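Local coordinates for lipoprotein, putative (Bacillus anthracis, PDB 4O4A), which is of unknown function but, as a putative lipoprotein classed among lipid-binding proteins, may associate with lipid or the bacterial membrane, at residues Asn47-Glu52 with Asn115-Pro120. Residues are numbered along the deposited sequence; the frame is centred on the assembly and turned at random.
Sequences NVPGAE and NSWEFP
The main-chain oxygen of Asn47 receives the indole N-H of Trp117, with O and NE1 2.8 Å apart, and a second bond of equal length runs from Asn47 ND2 to the carbonyl oxygen of Glu118. Together they tie a loop to a neighbouring strand of a mixed beta sheet: 47-52 leaves strand 40-45, which pairs antiparallel with strand 117-126, and diverges into a type II turn from Val48 to Ala51. The case illustrates how an asparagine can continue strand pairing with its side chain once the backbone has turned off; Pro120 still pairs through its backbone with Tyr46, just before the departure. The CG of Asn47 lies opposite the backbone N (chi1 -164°), which carries the amide across to strand 117-120. Both bonds are nearly straight, with an N-H to acceptor angle of 167° at the amide, and each donor meets its carbonyl almost head-on. Because each acceptor also lies in the plane of its donor group, the pair helps to hold the rotation of both, and the amide and indole planes end only 14° apart. ND2 of Asn47 and NE1 of Trp117, both donors, lie 3.3 Å apart without a bond, each directed at a different oxygen. On the side toward helix 149-166 the packing is largely apolar. Val48 CG2 touches Phe119 CD1 at 3.8 Å, the two side chains crossing nearly at right angles, while helix 149-166 backs both residues, through Ile161 and Tyr165 for Val48 and Met158 for Phe119. Trp117 CD1 rests over one face of the Phe119 ring, toward its rim. On the indole, Pro49 CG lies 3.9 Å above one face, displaced toward the rim near CZ2.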
loop_
_atom_site.group_PDB
_atom_site.type_symbol
_atom_site.label_atom_id
_atom_site.label_comp_id
_atom_site.label_asym_id
_atom_site.label_seq_id
_atom_site.Cartn_x
_atom_site.Cartn_y
_atom_site.Cartn_z
ATOM N N ASN B 47 -28.730 20.227 -11.783
ATOM C CA ASN B 47 -28.927 21.632 -11.519
ATOM C C ASN B 47 -27.648 22.452 -11.651
ATOM O O ASN B 47 -27.445 23.408 -10.925
ATOM C CB ASN B 47 -29.525 21.808 -10.131
ATOM C CG ASN B 47 -30.119 23.174 -9.934
ATOM O OD1 ASN B 47 -30.691 23.757 -10.856
ATOM N ND2 ASN B 47 -30.001 23.692 -8.728
ATOM N N VAL B 48 -26.798 22.076 -12.596
ATOM C CA VAL B 48 -25.566 22.805 -12.855
ATOM C C VAL B 48 -25.845 23.791 -13.986
ATOM O O VAL B 48 -26.028 23.387 -15.136
ATOM C CB VAL B 48 -24.442 21.859 -13.276
ATOM C CG1 VAL B 48 -23.162 22.631 -13.568
ATOM C CG2 VAL B 48 -24.205 20.825 -12.191
ATOM N N PRO B 49 -25.867 25.087 -13.675
ATOM C CA PRO B 49 -26.174 26.064 -14.715
ATOM C C PRO B 49 -25.081 26.147 -15.770
ATOM O O PRO B 49 -23.898 26.082 -15.443
ATOM C CB PRO B 49 -26.277 27.382 -13.942
ATOM C CG PRO B 49 -25.399 27.182 -12.748
ATOM C CD PRO B 49 -25.472 25.723 -12.409
ATOM N N GLY B 50 -25.488 26.289 -17.027
ATOM C CA GLY B 50 -24.547 26.362 -18.139
ATOM C C GLY B 50 -24.352 24.994 -18.754
ATOM O O GLY B 50 -23.988 24.877 -19.922
ATOM N N ALA B 51 -24.605 23.949 -17.973
ATOM C CA ALA B 51 -24.475 22.588 -18.470
ATOM C C ALA B 51 -25.633 22.259 -19.396
ATOM O O ALA B 51 -26.663 22.930 -19.395
ATOM C CB ALA B 51 -24.441 21.603 -17.320
ATOM N N GLU B 52 -25.456 21.216 -20.186
ATOM C CA GLU B 52 -26.488 20.809 -21.106
ATOM C C GLU B 52 -27.607 20.128 -20.346
ATOM O O GLU B 52 -27.400 19.576 -19.274
ATOM C CB GLU B 52 -25.905 19.899 -22.187
ATOM C CG GLU B 52 -24.835 20.582 -23.035
ATOM C CD GLU B 52 -25.330 21.837 -23.767
ATOM O OE1 GLU B 52 -26.436 21.792 -24.369
ATOM O OE2 GLU B 52 -24.597 22.865 -23.761
ATOM N N ASN B 115 -22.328 27.772 -1.659
ATOM C CA ASN B 115 -22.899 29.116 -1.520
ATOM C C ASN B 115 -24.323 28.924 -1.019
ATOM O O ASN B 115 -24.526 28.510 0.122
ATOM C CB ASN B 115 -22.840 29.907 -2.833
ATOM C CG ASN B 115 -21.426 30.255 -3.230
ATOM O OD1 ASN B 115 -20.589 30.577 -2.380
ATOM N ND2 ASN B 115 -21.152 30.212 -4.528
ATOM N N SER B 116 -25.304 29.220 -1.857
ATOM C CA SER B 116 -26.683 28.982 -1.502
ATOM C C SER B 116 -27.316 28.152 -2.617
ATOM O O SER B 116 -28.527 27.973 -2.649
ATOM C CB SER B 116 -27.413 30.307 -1.306
ATOM O OG SER B 116 -28.726 30.101 -0.822
ATOM N N TRP B 117 -26.477 27.614 -3.506
ATOM C CA TRP B 117 -26.947 26.837 -4.651
ATOM C C TRP B 117 -26.882 25.337 -4.360
ATOM O O TRP B 117 -25.852 24.831 -3.915
ATOM C CB TRP B 117 -26.101 27.167 -5.880
ATOM C CG TRP B 117 -26.672 26.660 -7.154
ATOM C CD1 TRP B 117 -26.521 25.406 -7.689
ATOM C CD2 TRP B 117 -27.477 27.400 -8.080
ATOM N NE1 TRP B 117 -27.188 25.325 -8.886
ATOM C CE2 TRP B 117 -27.783 26.532 -9.150
ATOM C CE3 TRP B 117 -27.969 28.709 -8.111
ATOM C CZ2 TRP B 117 -28.558 26.934 -10.239
ATOM C CZ3 TRP B 117 -28.741 29.105 -9.196
ATOM C CH2 TRP B 117 -29.027 28.217 -10.244
ATOM N N GLU B 118 -27.978 24.631 -4.629
ATOM C CA GLU B 118 -28.054 23.193 -4.371
ATOM C C GLU B 118 -27.867 22.361 -5.622
ATOM O O GLU B 118 -28.483 22.622 -6.641
ATOM C CB GLU B 118 -29.389 22.841 -3.750
ATOM C CG GLU B 118 -29.654 23.579 -2.457
ATOM C CD GLU B 118 -30.964 23.187 -1.817
ATOM O OE1 GLU B 118 -31.591 24.067 -1.190
ATOM O OE2 GLU B 118 -31.376 22.017 -1.961
ATOM N N PHE B 119 -26.993 21.366 -5.527
ATOM C CA PHE B 119 -26.730 20.454 -6.616
ATOM C C PHE B 119 -27.131 19.068 -6.185
ATOM O O PHE B 119 -26.429 18.447 -5.389
ATOM C CB PHE B 119 -25.238 20.385 -6.983
ATOM C CG PHE B 119 -24.637 21.693 -7.416
ATOM C CD1 PHE B 119 -24.797 22.158 -8.711
ATOM C CD2 PHE B 119 -23.859 22.427 -6.537
ATOM C CE1 PHE B 119 -24.219 23.348 -9.110
ATOM C CE2 PHE B 119 -23.272 23.614 -6.929
ATOM C CZ PHE B 119 -23.447 24.074 -8.218
ATOM N N PRO B 120 -28.262 18.573 -6.685
ATOM C CA PRO B 120 -28.577 17.191 -6.362
ATOM C C PRO B 120 -27.592 16.297 -7.090
ATOM O O PRO B 120 -27.146 16.645 -8.185
ATOM C CB PRO B 120 -29.998 16.989 -6.926
ATOM C CG PRO B 120 -30.479 18.328 -7.347
ATOM C CD PRO B 120 -29.275 19.199 -7.541
#